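Long-range contacts in histidinol-phosphate aminotransferase (Clostridium acetobutylicum, PDB 3FTB), which probably acts as a pyridoxal-phosphate-dependent transaminase on histidinol phosphate in histidine biosynthesis: residues L29-N34 and A340-K345; P41-N46 and L259-Y264; T179-E184 and F208-M213. All coordinates share one frame; numbering follows the deposited sequence.

Contact 1: L29-N34 and A340-K345; sequences LDYSSN and AIKDEK
Two backbone-directed hydrogen bonds join L29-N34 to A340-K345. The stronger runs from A340 N to Y31 O, 2.9 Å long. It meets the carbonyl in its plane, on a lone pair, but is bent at the hydrogen (130°). The second is weak: K342 NZ reaches D30 O at 3.1 Å. A340 O is buried by the contact and has no hydrogen-bond partner in the model. It comes to the edge of the Y31 ring, 3.2 Å from Y31 CD1.

The packing centres on the Y31 ring. The K342 chain crosses it obliquely. K342 CG stands anti to the carbonyl carbon (chi1 -52°), and the chain runs extended until it bends at chi4 (-72°). This lays CD and CE over one face, and K342 CE makes a CH-pi contact 3.8 Å from the Y31 centroid. K342 NZ lies past the methylenes, 5.2 Å from the Y31 ring centroid, so any cation-pi attraction is weak at most. A340 CB fits between the turn atoms, 3.1 Å from S33 O and 3.2 Å from N34 ND2.

The turn is held from within. D30 OD2 accepts from S32 N, which comes from above the carboxylate plane, and from S32 OG on its syn lone pair at 2.5 Å. The bond to S32 N makes an Asx turn.

The phenol of Y31 has its partners on the next helix: its OH bonds to K346 O and N347 OD1, and its ring stacks with F350. D343 is the N-cap residue of helix 344-359. The arrangement joins strand 29-30, at the edge of the small mixed sheet, to the strand-to-helix turn after 336-340. This is consistent with the small domain of fold-type I PLP enzymes, to which both chain ends contribute here.

Contact 2: P41-N46 and L259-Y264; sequences PKSFLN and LKDTNY
P41-N46 is a proline followed by a short, weakly bonded helical turn, about 42-45. L259-Y264 is a turn leading into helix 262-285. The backbones come nearest at P41 and Y264, with CA atoms 6.1 Å apart, and at S43 and D261. D261 is the centre of an inverse gamma turn and the N-cap of the helix. Its OD1 takes a weak capping bond from Y264 N.

The side chains meet in two places. P41 lies over one face of the Y264 ring. P41 CG sits above the ring centre, 3.8 Å from the Y264 centroid and 5° off the normal, a CH-pi contact. Y264 CG is anti to the backbone N (chi1 173°), which swings the ring out to P41. The Y264 hydroxyl bonds to G39 O, two residues before P41.

The polar meeting is S43 with D261. S43 OG donates to D261 OD2 at 2.8 Å, from well above the carboxylate plane. To reach it, S43 OG takes the crowded position between its backbone N and carbonyl carbon (chi1 63°). A water accepts from K42 N at 2.7 Å and donates weakly to D261 OD2.

The two carboxylate oxygens thus have separate tasks: OD1 caps the helix weakly, while OD2 accepts from S43 of the other segment. Such donors, with the helix start, would be expected to stabilise a charged D261.

Contact 3: T179-E184 and F208-M213; sequences TIIIDE and FIIRAM. With PO4 (phosphate ion), chain G.
The guanidinium of R211 meets a phosphate ion at its edge, with the phosphorus near its plane. R211 NH1 points at O1 of the phosphate at a very short 2.4 Å, and R211 NH2 at O4 at 2.5 Å. Both bonds are nearly straight (172°). The E184 carboxylate lies alongside, its plane turned 36° from the guanidinium. E184 OE1 and R211 NE are 3.1 Å apart in a salt bridge whose hydrogen bond is weak. The other flat group is the F208 ring, with I181 CG2 at its edge, 4.1 Å from F208 CD2.

The backbones form neighbouring parallel strands, 17° apart. I181 pairs with F208, I182 with I209 and D183 with I210. Four hydrogen bonds link them; the tightest include I182 N to F208 O at 2.7 Å, nearly along the carbonyl axis, and E184 N to I210 O.

I181, F208, D183 and I210 point to one face of the sheet, where helix 87-95 packs on F208 and I210. On the face of I182 and I209, these two side chains lie side by side, with I182 CB and I209 CD1 3.7 Å apart. I209 CG2 also rests on the E184 carboxylate carbon.

E184 OE2 is bonded to F197 N, so the carboxylate is tied down beyond the salt bridge. D183 OD2 is hydrogen-bonded to Y111 OH. With its chain bent at chi2, R211 has NE beside E184 and both terminal nitrogens on the ion. The phosphate probably comes from the crystallisation liquor, but the two-pronged grip is consistent with a spot that can bind an anion. E184 would help orient the arginine and partly offset its charge.

How the contacts relate
The contacts are nested along the chain: contact 3 lies inside the loop closed by contact 2, which lies inside that closed by contact 1. Their centres are 22 to 24 Å apart. Contact 1 belongs to the small mixed sheet that includes strands 29-30 and 336-340. Contact 3 lies in the seven-stranded sheet, between neighbouring strands 179-183 and 207-212. Contact 2 joins the segment after strand 29-30 to the start of helix 262-285, whose side chains also pack on I341 of contact 1. Contacts 2 and 3 touch, L259 CD2 on M213 CE at 3.6 Å. The N-terminal part of the chain thus runs from the small sheet to a helix start beside the large one, linking parts far apart in sequence.

Contact 1: L29-N34 and A340-K345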
# COMPACT_ATOMS: atom_id res chain seq x y z
N LEU A 29 7.62 20.34 19.68
CA LEU A 29 8.09 20.70 18.34
C LEU A 29 9.05 19.64 17.81
O LEU A 29 10.14 19.45 18.37
CB LEU A 29 8.82 22.04 18.38
CG LEU A 29 8.03 23.30 18.06
CD1 LEU A 29 6.66 23.25 18.68
CD2 LEU A 29 8.79 24.53 18.52
N ASP A 30 8.66 18.95 16.73
CA ASP A 30 9.55 17.96 16.11
C ASP A 30 10.35 18.56 14.94
O ASP A 30 9.83 18.73 13.84
CB ASP A 30 8.79 16.70 15.66
CG ASP A 30 9.71 15.49 15.45
OD1 ASP A 30 9.19 14.35 15.43
OD2 ASP A 30 10.94 15.67 15.32
N TYR A 31 11.62 18.87 15.21
CA TYR A 31 12.53 19.43 14.22
C TYR A 31 13.33 18.33 13.51
O TYR A 31 14.21 18.62 12.69
CB TYR A 31 13.43 20.50 14.85
CG TYR A 31 12.72 21.83 14.86
CD1 TYR A 31 13.03 22.81 13.91
CD2 TYR A 31 11.70 22.09 15.75
CE1 TYR A 31 12.35 24.02 13.89
CE2 TYR A 31 11.02 23.30 15.74
CZ TYR A 31 11.35 24.25 14.81
OH TYR A 31 10.67 25.45 14.80
N SER A 32 13.01 17.08 13.83
CA SER A 32 13.46 15.96 13.02
C SER A 32 12.41 15.61 11.92
O SER A 32 12.69 14.83 11.00
CB SER A 32 13.82 14.76 13.90
OG SER A 32 12.68 14.08 14.39
N SER A 33 11.23 16.22 12.01
CA SER A 33 10.20 16.05 10.99
C SER A 33 10.16 17.19 9.96
O SER A 33 10.08 18.37 10.31
CB SER A 33 8.84 15.91 11.66
OG SER A 33 7.81 16.28 10.76
N ASN A 34 10.20 16.83 8.69
CA ASN A 34 10.20 17.82 7.61
C ASN A 34 8.92 17.79 6.78
O ASN A 34 8.96 17.69 5.56
CB ASN A 34 11.41 17.62 6.69
CG ASN A 34 12.71 17.42 7.46
OD1 ASN A 34 13.52 16.59 7.07
ND2 ASN A 34 12.91 18.18 8.53
N ALA A 340 14.60 20.94 11.04
CA ALA A 340 13.54 21.25 10.08
C ALA A 340 13.37 22.76 10.00
O ALA A 340 13.79 23.49 10.89
CB ALA A 340 12.23 20.59 10.48
N ILE A 341 12.78 23.23 8.91
CA ILE A 341 12.44 24.63 8.76
C ILE A 341 10.93 24.70 8.65
O ILE A 341 10.35 24.21 7.68
CB ILE A 341 13.13 25.28 7.52
CG1 ILE A 341 14.65 25.18 7.66
CG2 ILE A 341 12.71 26.74 7.35
CD1 ILE A 341 15.41 25.86 6.56
N LYS A 342 10.29 25.28 9.67
CA LYS A 342 8.84 25.38 9.73
C LYS A 342 8.43 26.83 9.53
O LYS A 342 9.13 27.60 8.88
CB LYS A 342 8.34 24.89 11.09
CG LYS A 342 8.87 23.53 11.45
CD LYS A 342 8.48 23.11 12.85
CE LYS A 342 8.89 21.67 13.11
NZ LYS A 342 8.04 20.72 12.35
N ASP A 343 7.28 27.18 10.10
CA ASP A 343 6.80 28.56 10.09
C ASP A 343 7.55 29.43 11.12
O ASP A 343 8.10 28.93 12.11
CB ASP A 343 5.30 28.58 10.38
CG ASP A 343 4.94 27.82 11.65
OD1 ASP A 343 4.59 28.48 12.66
OD2 ASP A 343 5.02 26.57 11.66
N GLU A 344 7.58 30.73 10.87
CA GLU A 344 8.30 31.70 11.69
C GLU A 344 8.06 31.56 13.20
O GLU A 344 8.99 31.66 14.01
CB GLU A 344 7.98 33.12 11.21
CG GLU A 344 8.83 34.23 11.85
CD GLU A 344 9.12 35.39 10.89
OE1 GLU A 344 8.82 35.26 9.68
OE2 GLU A 344 9.66 36.43 11.33
N LYS A 345 6.82 31.32 13.59
CA LYS A 345 6.47 31.24 15.01
C LYS A 345 7.15 30.07 15.74
O LYS A 345 7.77 30.25 16.78
CB LYS A 345 4.96 31.15 15.19
CG LYS A 345 4.47 31.57 16.57
CD LYS A 345 2.99 31.24 16.75
CE LYS A 345 2.33 32.16 17.77
NZ LYS A 345 2.08 33.52 17.20

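Contact 2: P41-N46 and L259-Y264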
# COMPACT_ATOMS: atom_id res chain seq x y z
N PRO A 41 -3.67 20.69 2.14
CA PRO A 41 -4.27 21.54 1.10
C PRO A 41 -5.77 21.70 1.29
O PRO A 41 -6.50 20.74 1.56
CB PRO A 41 -3.98 20.78 -0.19
CG PRO A 41 -2.74 20.04 0.10
CD PRO A 41 -2.82 19.64 1.55
N LYS A 42 -6.24 22.94 1.16
CA LYS A 42 -7.64 23.22 1.38
C LYS A 42 -8.48 22.48 0.36
O LYS A 42 -9.68 22.29 0.56
CB LYS A 42 -7.88 24.73 1.33
CG LYS A 42 -7.19 25.48 2.47
CD LYS A 42 -7.65 26.93 2.58
CE LYS A 42 -6.96 27.66 3.74
NZ LYS A 42 -5.53 27.93 3.45
N SER A 43 -7.85 22.02 -0.71
CA SER A 43 -8.56 21.34 -1.79
C SER A 43 -8.81 19.86 -1.49
O SER A 43 -9.52 19.17 -2.23
CB SER A 43 -7.79 21.48 -3.11
OG SER A 43 -6.52 20.86 -3.04
N PHE A 44 -8.25 19.36 -0.40
CA PHE A 44 -8.51 17.99 -0.01
C PHE A 44 -9.80 17.90 0.79
O PHE A 44 -10.58 16.98 0.62
CB PHE A 44 -7.36 17.42 0.80
CG PHE A 44 -7.60 16.01 1.24
CD1 PHE A 44 -8.33 15.74 2.39
CD2 PHE A 44 -7.13 14.95 0.48
CE1 PHE A 44 -8.57 14.44 2.79
CE2 PHE A 44 -7.36 13.65 0.87
CZ PHE A 44 -8.09 13.39 2.03
N LEU A 45 -9.99 18.87 1.68
CA LEU A 45 -11.23 18.99 2.42
C LEU A 45 -12.38 19.13 1.42
O LEU A 45 -13.38 18.41 1.49
CB LEU A 45 -11.18 20.23 3.33
CG LEU A 45 -10.12 20.35 4.43
CD1 LEU A 45 -8.70 20.15 3.89
CD2 LEU A 45 -10.24 21.71 5.13
N ASN A 46 -12.22 20.05 0.47
CA ASN A 46 -13.28 20.38 -0.47
C ASN A 46 -13.78 19.21 -1.31
O ASN A 46 -14.92 19.22 -1.79
CB ASN A 46 -12.85 21.53 -1.39
CG ASN A 46 -12.55 22.82 -0.63
OD1 ASN A 46 -13.01 23.02 0.49
ND2 ASN A 46 -11.77 23.71 -1.25
N LEU A 259 -2.81 18.45 -6.73
CA LEU A 259 -1.69 18.86 -7.57
C LEU A 259 -2.03 20.06 -8.47
O LEU A 259 -1.13 20.71 -9.03
CB LEU A 259 -1.18 17.69 -8.42
CG LEU A 259 -0.67 16.44 -7.70
CD1 LEU A 259 -0.10 15.49 -8.72
CD2 LEU A 259 0.38 16.83 -6.68
N LYS A 260 -3.33 20.35 -8.59
CA LYS A 260 -3.81 21.48 -9.39
C LYS A 260 -3.90 22.69 -8.49
O LYS A 260 -4.02 23.81 -8.98
CB LYS A 260 -5.21 21.21 -9.95
CG LYS A 260 -5.33 20.01 -10.86
CD LYS A 260 -6.74 19.43 -10.77
CE LYS A 260 -7.75 20.51 -10.39
NZ LYS A 260 -9.10 19.96 -10.10
N ASP A 261 -3.85 22.44 -7.18
CA ASP A 261 -3.97 23.45 -6.14
C ASP A 261 -2.82 24.46 -6.19
O ASP A 261 -1.97 24.51 -5.29
CB ASP A 261 -4.03 22.76 -4.78
CG ASP A 261 -4.63 23.63 -3.70
OD1 ASP A 261 -4.81 24.85 -3.95
OD2 ASP A 261 -4.91 23.10 -2.61
N THR A 262 -2.79 25.27 -7.24
CA THR A 262 -1.72 26.24 -7.43
C THR A 262 -1.61 27.25 -6.28
O THR A 262 -0.52 27.73 -5.98
CB THR A 262 -1.85 27.01 -8.79
OG1 THR A 262 -3.24 27.19 -9.11
CG2 THR A 262 -1.21 26.21 -9.91
N ASN A 263 -2.73 27.57 -5.64
CA ASN A 263 -2.71 28.55 -4.56
C ASN A 263 -2.26 28.01 -3.20
O ASN A 263 -1.94 28.77 -2.28
CB ASN A 263 -4.04 29.31 -4.47
CG ASN A 263 -4.22 30.29 -5.61
OD1 ASN A 263 -3.31 31.06 -5.94
ND2 ASN A 263 -5.40 30.27 -6.23
N TYR A 264 -2.23 26.68 -3.07
CA TYR A 264 -1.59 26.04 -1.93
C TYR A 264 -0.10 26.01 -2.21
O TYR A 264 0.72 26.22 -1.32
CB TYR A 264 -2.11 24.62 -1.73
CG TYR A 264 -1.36 23.87 -0.66
CD1 TYR A 264 -1.77 23.92 0.66
CD2 TYR A 264 -0.22 23.13 -0.96
CE1 TYR A 264 -1.09 23.24 1.65
CE2 TYR A 264 0.48 22.46 0.03
CZ TYR A 264 0.03 22.51 1.33
OH TYR A 264 0.71 21.85 2.33
O HOH W 1 -5.07 25.10 0.11

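Contact 3: T179-E184 and F208-M213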
# COMPACT_ATOMS: atom_id res chain seq x y z
N THR A 179 21.25 3.06 -15.36
CA THR A 179 20.06 3.76 -14.88
C THR A 179 20.38 4.71 -13.72
O THR A 179 21.07 4.33 -12.77
CB THR A 179 18.94 2.78 -14.48
OG1 THR A 179 18.57 1.97 -15.60
CG2 THR A 179 17.71 3.54 -13.97
N ILE A 180 19.89 5.94 -13.80
CA ILE A 180 20.12 6.88 -12.72
C ILE A 180 18.80 7.29 -12.06
O ILE A 180 17.91 7.83 -12.71
CB ILE A 180 20.99 8.10 -13.16
CG1 ILE A 180 20.18 9.13 -13.94
CG2 ILE A 180 22.20 7.66 -13.96
CD1 ILE A 180 19.92 10.38 -13.15
N ILE A 181 18.69 6.99 -10.76
CA ILE A 181 17.47 7.22 -9.99
C ILE A 181 17.57 8.48 -9.14
O ILE A 181 18.38 8.55 -8.21
CB ILE A 181 17.20 6.06 -9.02
CG1 ILE A 181 17.06 4.73 -9.77
CG2 ILE A 181 15.95 6.36 -8.18
CD1 ILE A 181 17.30 3.53 -8.89
N ILE A 182 16.73 9.47 -9.45
CA ILE A 182 16.78 10.74 -8.72
C ILE A 182 15.58 10.96 -7.82
O ILE A 182 14.46 11.17 -8.31
CB ILE A 182 16.92 11.94 -9.66
CG1 ILE A 182 18.06 11.73 -10.63
CG2 ILE A 182 17.26 13.18 -8.87
CD1 ILE A 182 18.45 12.99 -11.37
N ASP A 183 15.83 10.93 -6.51
CA ASP A 183 14.79 11.14 -5.50
C ASP A 183 14.50 12.65 -5.33
O ASP A 183 15.30 13.39 -4.75
CB ASP A 183 15.23 10.50 -4.19
CG ASP A 183 14.35 10.89 -3.01
OD1 ASP A 183 13.36 11.62 -3.21
OD2 ASP A 183 14.67 10.46 -1.88
N GLU A 184 13.35 13.08 -5.83
CA GLU A 184 12.99 14.50 -5.83
C GLU A 184 11.80 14.81 -4.94
O GLU A 184 10.99 15.68 -5.26
CB GLU A 184 12.72 14.98 -7.26
CG GLU A 184 14.00 15.18 -8.09
CD GLU A 184 13.71 15.84 -9.41
OE1 GLU A 184 12.55 16.29 -9.67
OE2 GLU A 184 14.66 15.91 -10.20
N PHE A 208 15.37 8.01 -13.98
CA PHE A 208 14.16 7.62 -13.28
C PHE A 208 13.97 8.57 -12.10
O PHE A 208 14.86 8.69 -11.24
CB PHE A 208 14.26 6.18 -12.81
CG PHE A 208 13.01 5.67 -12.13
CD1 PHE A 208 11.96 5.17 -12.87
CD2 PHE A 208 12.89 5.70 -10.75
CE1 PHE A 208 10.81 4.71 -12.26
CE2 PHE A 208 11.75 5.24 -10.12
CZ PHE A 208 10.70 4.74 -10.88
N ILE A 209 12.85 9.29 -12.07
CA ILE A 209 12.61 10.28 -11.01
C ILE A 209 11.56 9.81 -10.02
O ILE A 209 10.55 9.22 -10.41
CB ILE A 209 12.16 11.65 -11.59
CG1 ILE A 209 13.05 12.10 -12.76
CG2 ILE A 209 12.10 12.70 -10.51
CD1 ILE A 209 14.49 12.24 -12.41
N ILE A 210 11.81 10.06 -8.73
CA ILE A 210 10.85 9.77 -7.68
C ILE A 210 10.29 11.07 -7.08
O ILE A 210 11.04 11.92 -6.58
CB ILE A 210 11.53 8.94 -6.57
CG1 ILE A 210 12.04 7.62 -7.15
CG2 ILE A 210 10.57 8.68 -5.44
CD1 ILE A 210 12.70 6.71 -6.12
N ARG A 211 8.98 11.24 -7.18
CA ARG A 211 8.34 12.37 -6.51
C ARG A 211 7.48 11.87 -5.36
O ARG A 211 7.25 10.67 -5.22
CB ARG A 211 7.47 13.15 -7.48
CG ARG A 211 8.22 13.82 -8.60
CD ARG A 211 9.03 14.98 -8.11
NE ARG A 211 9.49 15.79 -9.23
CZ ARG A 211 8.96 16.95 -9.56
NH1 ARG A 211 7.95 17.43 -8.85
NH2 ARG A 211 9.43 17.64 -10.59
N ALA A 212 6.98 12.80 -4.54
CA ALA A 212 6.10 12.45 -3.43
C ALA A 212 5.20 13.62 -3.07
O ALA A 212 5.56 14.78 -3.26
CB ALA A 212 6.91 12.03 -2.22
N MET A 213 4.02 13.30 -2.55
CA MET A 213 3.07 14.30 -2.06
C MET A 213 3.16 14.34 -0.54
O MET A 213 2.41 15.06 0.12
CB MET A 213 1.65 13.92 -2.45
CG MET A 213 1.32 14.00 -3.95
SD MET A 213 -0.46 13.92 -4.24
CE MET A 213 -0.96 15.53 -3.62
P PO4 G . 7.19 20.33 -10.66
O1 PO4 G . 6.83 19.43 -9.51
O2 PO4 G . 6.01 20.42 -11.61
O3 PO4 G . 7.54 21.70 -10.12
O4 PO4 G . 8.38 19.80 -11.43